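Local coordinates for cysteine protease (Xylella fastidiosa, PDB 3OIS), which probably cleaves peptide bonds as a papain-family cysteine protease and binds uridine-5'-diphosphate, at residues 62-67 and 250-255. Numbering follows the deposited sequence.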
loop_
_atom_site.group_PDB
_atom_site.type_symbol
_atom_site.label_atom_id
_atom_site.label_comp_id
_atom_site.label_asym_id
_atom_site.label_seq_id
_atom_site.Cartn_x
_atom_site.Cartn_y
_atom_site.Cartn_z
ATOM N N ASP A 62 -10.705 -3.417 -14.690
ATOM C CA ASP A 62 -10.864 -4.152 -13.429
ATOM C C ASP A 62 -9.818 -5.215 -13.349
ATOM O O ASP A 62 -9.969 -6.360 -13.851
ATOM C CB ASP A 62 -12.282 -4.702 -13.221
ATOM C CG ASP A 62 -12.466 -5.370 -11.883
ATOM O OD1 ASP A 62 -11.606 -5.262 -11.001
ATOM O OD2 ASP A 62 -13.494 -6.084 -11.703
ATOM N N LEU A 63 -8.717 -4.874 -12.671
ATOM C CA LEU A 63 -7.567 -5.807 -12.561
ATOM C C LEU A 63 -7.662 -6.666 -11.296
ATOM O O LEU A 63 -6.695 -7.274 -10.917
ATOM C CB LEU A 63 -6.196 -5.022 -12.554
ATOM C CG LEU A 63 -5.985 -3.965 -13.676
ATOM C CD1 LEU A 63 -4.511 -3.507 -13.672
ATOM C CD2 LEU A 63 -6.345 -4.571 -15.055
ATOM N N THR A 64 -8.762 -6.563 -10.558
ATOM C CA THR A 64 -8.838 -7.287 -9.256
ATOM C C THR A 64 -8.274 -8.711 -9.439
ATOM O O THR A 64 -8.753 -9.492 -10.275
ATOM C CB THR A 64 -10.288 -7.389 -8.740
ATOM O OG1 THR A 64 -10.836 -6.098 -8.545
ATOM C CG2 THR A 64 -10.374 -8.123 -7.353
ATOM N N PRO A 65 -7.322 -9.095 -8.622
ATOM C CA PRO A 65 -6.662 -10.406 -8.801
ATOM C C PRO A 65 -7.430 -11.506 -8.010
ATOM O O PRO A 65 -8.367 -11.183 -7.257
ATOM C CB PRO A 65 -5.256 -10.146 -8.242
ATOM C CG PRO A 65 -5.505 -9.206 -7.147
ATOM C CD PRO A 65 -6.626 -8.225 -7.661
ATOM N N PRO A 66 -7.065 -12.783 -8.195
ATOM C CA PRO A 66 -7.834 -13.781 -7.504
ATOM C C PRO A 66 -7.474 -13.921 -6.032
ATOM O O PRO A 66 -8.359 -14.318 -5.239
ATOM C CB PRO A 66 -7.493 -15.086 -8.264
ATOM C CG PRO A 66 -6.776 -14.656 -9.539
ATOM C CD PRO A 66 -6.062 -13.397 -9.080
ATOM N N PHE A 67 -6.272 -13.478 -5.636
ATOM C CA PHE A 67 -5.911 -13.661 -4.241
ATOM C C PHE A 67 -6.665 -12.687 -3.342
ATOM O O PHE A 67 -6.793 -11.501 -3.667
ATOM C CB PHE A 67 -4.397 -13.608 -4.022
ATOM C CG PHE A 67 -3.723 -12.268 -4.454
ATOM C CD1 PHE A 67 -3.400 -11.256 -3.515
ATOM C CD2 PHE A 67 -3.317 -12.103 -5.741
ATOM C CE1 PHE A 67 -2.678 -10.088 -3.990
ATOM C CE2 PHE A 67 -2.649 -11.017 -6.244
ATOM C CZ PHE A 67 -2.359 -9.929 -5.363
ATOM N N HIS A 250 -15.358 6.352 -9.940
ATOM C CA HIS A 250 -14.523 5.870 -8.766
ATOM C C HIS A 250 -13.398 4.963 -9.253
ATOM O O HIS A 250 -13.565 4.273 -10.258
ATOM C CB HIS A 250 -15.336 5.108 -7.751
ATOM C CG HIS A 250 -16.243 5.943 -6.899
ATOM N ND1 HIS A 250 -17.311 6.666 -7.412
ATOM C CD2 HIS A 250 -16.257 6.146 -5.560
ATOM C CE1 HIS A 250 -17.926 7.288 -6.417
ATOM N NE2 HIS A 250 -17.323 6.959 -5.281
ATOM N N PHE A 251 -12.267 4.977 -8.550
ATOM C CA PHE A 251 -11.175 4.008 -8.662
ATOM C C PHE A 251 -11.394 2.910 -7.646
ATOM O O PHE A 251 -11.936 3.138 -6.534
ATOM C CB PHE A 251 -9.787 4.677 -8.400
ATOM C CG PHE A 251 -9.299 5.515 -9.546
ATOM C CD1 PHE A 251 -8.385 5.004 -10.443
ATOM C CD2 PHE A 251 -9.726 6.796 -9.683
ATOM C CE1 PHE A 251 -7.875 5.727 -11.503
ATOM C CE2 PHE A 251 -9.257 7.594 -10.800
ATOM C CZ PHE A 251 -8.319 7.059 -11.698
ATOM N N ARG A 252 -11.043 1.685 -8.049
ATOM C CA ARG A 252 -11.235 0.515 -7.160
ATOM C C ARG A 252 -9.957 0.288 -6.373
ATOM O O ARG A 252 -8.853 0.217 -6.945
ATOM C CB ARG A 252 -11.451 -0.723 -8.046
ATOM C CG ARG A 252 -11.834 -1.996 -7.284
ATOM C CD ARG A 252 -13.190 -1.755 -6.704
ATOM N NE ARG A 252 -13.734 -3.050 -6.247
ATOM C CZ ARG A 252 -14.909 -3.186 -5.612
ATOM N NH1 ARG A 252 -15.619 -2.102 -5.205
ATOM N NH2 ARG A 252 -15.379 -4.432 -5.335
ATOM N N ILE A 253 -10.110 0.212 -5.049
ATOM C CA ILE A 253 -8.930 0.028 -4.165
ATOM C C ILE A 253 -9.019 -1.290 -3.383
ATOM O O ILE A 253 -10.052 -1.632 -2.853
ATOM C CB ILE A 253 -8.673 1.301 -3.294
ATOM C CG1 ILE A 253 -9.840 1.606 -2.458
ATOM C CG2 ILE A 253 -8.366 2.574 -4.179
ATOM C CD1 ILE A 253 -9.461 2.635 -1.359
ATOM N N ARG A 254 -7.902 -2.016 -3.328
ATOM C CA ARG A 254 -7.708 -3.202 -2.473
ATOM C C ARG A 254 -7.279 -2.706 -1.151
ATOM O O ARG A 254 -6.204 -2.124 -1.000
ATOM C CB ARG A 254 -6.605 -4.003 -3.137
ATOM C CG ARG A 254 -6.272 -5.315 -2.385
ATOM C CD ARG A 254 -5.038 -5.995 -3.029
ATOM N NE ARG A 254 -4.491 -6.963 -2.131
ATOM C CZ ARG A 254 -4.908 -8.249 -1.984
ATOM N NH1 ARG A 254 -5.907 -8.745 -2.748
ATOM N NH2 ARG A 254 -4.329 -9.051 -1.088
ATOM N N ASN A 255 -8.137 -2.891 -0.139
ATOM C CA ASN A 255 -7.744 -2.468 1.242
ATOM C C ASN A 255 -7.061 -3.682 1.946
ATOM O O ASN A 255 -6.968 -4.778 1.322
ATOM C CB ASN A 255 -8.922 -1.935 1.998
ATOM C CG ASN A 255 -8.523 -0.909 3.076
ATOM O OD1 ASN A 255 -7.358 -0.814 3.446
ATOM N ND2 ASN A 255 -9.490 -0.131 3.545
HETATM O O HOH W 1 -12.808 -5.647 -6.812
#
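Arg254 reaches from strand 250-254 to Phe67 and makes two contacts with it. Its NH1 donates to the backbone O of Phe67 at 3.0 Å, in a bent bond (144°) that approaches from above the carbonyl plane. Arg254 NH2 also lies at the edge of the Phe67 ring, near its plane, 3.4 Å from Phe67 CD1. Phe67 CD1 and CE1 lie over one face of the guanidinium, CE1 toward its rim. The two planes are 55° apart. The Arg254 chain is extended from CG to NE, with CG anti to the backbone N (chi1 -179°), which brings the guanidinium to the loop. Pro65 CG sits over one face of the Phe67 ring, toward its rim.

Water 1 joins the segments. It donates to Thr64 OG1 (2.7 Å) and accepts from Arg252 NE (2.8 Å). Thr64 OG1 donates to Asp62 OD1 at 2.7 Å, on the syn lone pair of that oxygen, and Thr64 N closes an Asx turn on it.

Arg252 forms a salt bridge with Glu263. Tyr70 adds a cation-pi contact to Arg254. NH1 of Arg254 is shared by Phe67 O and Tyr266 OH, and NH2 bonds Gln68 O. These acceptors fix the guanidinium's rotation and tie the loop to the papain-family protease's antiparallel sheet, away from the UDP pocket.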